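PDB 4HA6: pyridoxine 4-oxidase from Mesorhizobium loti, which oxidises the 4-hydroxymethyl group of pyridoxine to the aldehyde pyridoxal, using bound FAD and passing the electrons to oxygen, as a GMC-family flavoprotein. Local coordinates for residues T38-I42 with G53-D57. Numbering follows the deposited sequence.
Sequences TDPDI and GRSYD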
# COMPACT_ATOMS: atom_id res chain seq x y z
N THR A 38 -0.49 -3.15 -21.75
CA THR A 38 -0.93 -2.72 -23.09
C THR A 38 -2.21 -1.88 -23.00
O THR A 38 -2.52 -1.09 -23.89
CB THR A 38 -1.18 -3.91 -24.05
OG1 THR A 38 -2.38 -4.59 -23.69
CG2 THR A 38 -0.01 -4.89 -24.05
N ASP A 39 -2.96 -2.07 -21.91
CA ASP A 39 -4.20 -1.34 -21.66
C ASP A 39 -3.90 0.14 -21.41
O ASP A 39 -3.21 0.48 -20.45
CB ASP A 39 -4.92 -1.95 -20.45
CG ASP A 39 -6.35 -1.48 -20.30
OD1 ASP A 39 -6.61 -0.26 -20.46
OD2 ASP A 39 -7.23 -2.32 -20.03
N PRO A 40 -4.42 1.03 -22.28
CA PRO A 40 -4.15 2.47 -22.20
C PRO A 40 -4.84 3.16 -21.03
O PRO A 40 -4.37 4.21 -20.57
CB PRO A 40 -4.71 3.00 -23.53
CG PRO A 40 -5.81 2.06 -23.86
CD PRO A 40 -5.33 0.70 -23.39
N ASP A 41 -5.95 2.58 -20.55
CA ASP A 41 -6.67 3.11 -19.39
C ASP A 41 -5.76 3.21 -18.15
O ASP A 41 -6.00 4.04 -17.27
CB ASP A 41 -7.91 2.25 -19.08
CG ASP A 41 -8.97 2.32 -20.18
OD1 ASP A 41 -9.15 3.41 -20.77
OD2 ASP A 41 -9.62 1.29 -20.43
N ILE A 42 -4.73 2.36 -18.10
CA ILE A 42 -3.79 2.30 -16.98
C ILE A 42 -3.13 3.66 -16.66
O ILE A 42 -2.89 3.98 -15.49
CB ILE A 42 -2.69 1.23 -17.23
CG1 ILE A 42 -3.30 -0.16 -17.41
CG2 ILE A 42 -1.67 1.21 -16.09
CD1 ILE A 42 -2.26 -1.25 -17.66
N GLY A 53 -10.87 -5.86 -11.47
CA GLY A 53 -11.63 -6.93 -12.10
C GLY A 53 -11.17 -7.26 -13.51
O GLY A 53 -11.70 -8.18 -14.14
N ARG A 54 -10.20 -6.50 -14.01
CA ARG A 54 -9.60 -6.78 -15.32
C ARG A 54 -8.57 -7.90 -15.22
O ARG A 54 -8.31 -8.42 -14.13
CB ARG A 54 -8.97 -5.53 -15.93
CG ARG A 54 -9.93 -4.68 -16.75
CD ARG A 54 -9.76 -3.21 -16.41
NE ARG A 54 -9.35 -2.40 -17.55
CZ ARG A 54 -10.03 -1.35 -18.01
NH1 ARG A 54 -11.17 -0.98 -17.44
NH2 ARG A 54 -9.56 -0.66 -19.04
N SER A 55 -7.97 -8.25 -16.36
CA SER A 55 -7.10 -9.42 -16.49
C SER A 55 -5.84 -9.41 -15.60
O SER A 55 -5.39 -10.47 -15.13
CB SER A 55 -6.72 -9.60 -17.97
OG SER A 55 -5.80 -10.66 -18.14
N TYR A 56 -5.28 -8.22 -15.37
CA TYR A 56 -4.02 -8.07 -14.64
C TYR A 56 -4.22 -7.70 -13.16
O TYR A 56 -3.35 -7.07 -12.54
CB TYR A 56 -3.14 -7.03 -15.34
CG TYR A 56 -3.90 -5.79 -15.79
CD1 TYR A 56 -4.45 -5.72 -17.07
CD2 TYR A 56 -4.08 -4.70 -14.94
CE1 TYR A 56 -5.14 -4.60 -17.49
CE2 TYR A 56 -4.77 -3.58 -15.35
CZ TYR A 56 -5.30 -3.54 -16.63
OH TYR A 56 -5.99 -2.42 -17.04
N ASP A 57 -5.36 -8.11 -12.61
CA ASP A 57 -5.71 -7.87 -11.21
C ASP A 57 -5.98 -9.23 -10.55
O ASP A 57 -6.86 -9.97 -11.00
CB ASP A 57 -6.93 -6.92 -11.12
CG ASP A 57 -7.59 -6.90 -9.72
OD1 ASP A 57 -6.95 -7.27 -8.71
OD2 ASP A 57 -8.76 -6.48 -9.64
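No backbone pairing joins these segments: the nearest CA atoms, those of D39 and Y56, are 9.7 Å apart, so long side chains must span the gap. Just ahead of the 3-10 segment that starts at P40, D39 makes an Asx turn, its OD1 accepting from the backbone N of D41 at 2.9 Å; proline suits the position between them, since its fixed phi fits the turn and the hydrogen bond passes over it. In the second segment, R54 to D57 form a type I beta turn, preceded by G53 at a positive phi that glycine tolerates easily. D57 OD2 accepts from G53 N at 2.9 Å.

R54 is long enough to bring the NH2 of its guanidinium to two carboxylates, on the same side of the group, near its plane. Its NH2 forms salt bridges with D39 OD2 at 3.0 Å and D41 OD2 at a very short 2.4 Å, while R54 NE also donates to D39 OD2 at 3.3 Å. Y56 OH adds a weak hydrogen bond to D39 OD2 at 3.2 Å. Beside this charged network the buried I42 supplies an apolar surface, its CD1 lying 3.9 Å from Y56 CZ; tyrosine thus serves both environments.

Near the surface, the salt-bridge network links two parts of the connection from strand 28-31 of the parallel Rossmann-type sheet to strand 60-61, across ten residues, none in helix or strand. Y56 also packs on L51 and L87, its side chain about 8 Å from the bound FAD, and D57 OD1 accepts from D59 N, just before strand 60-61.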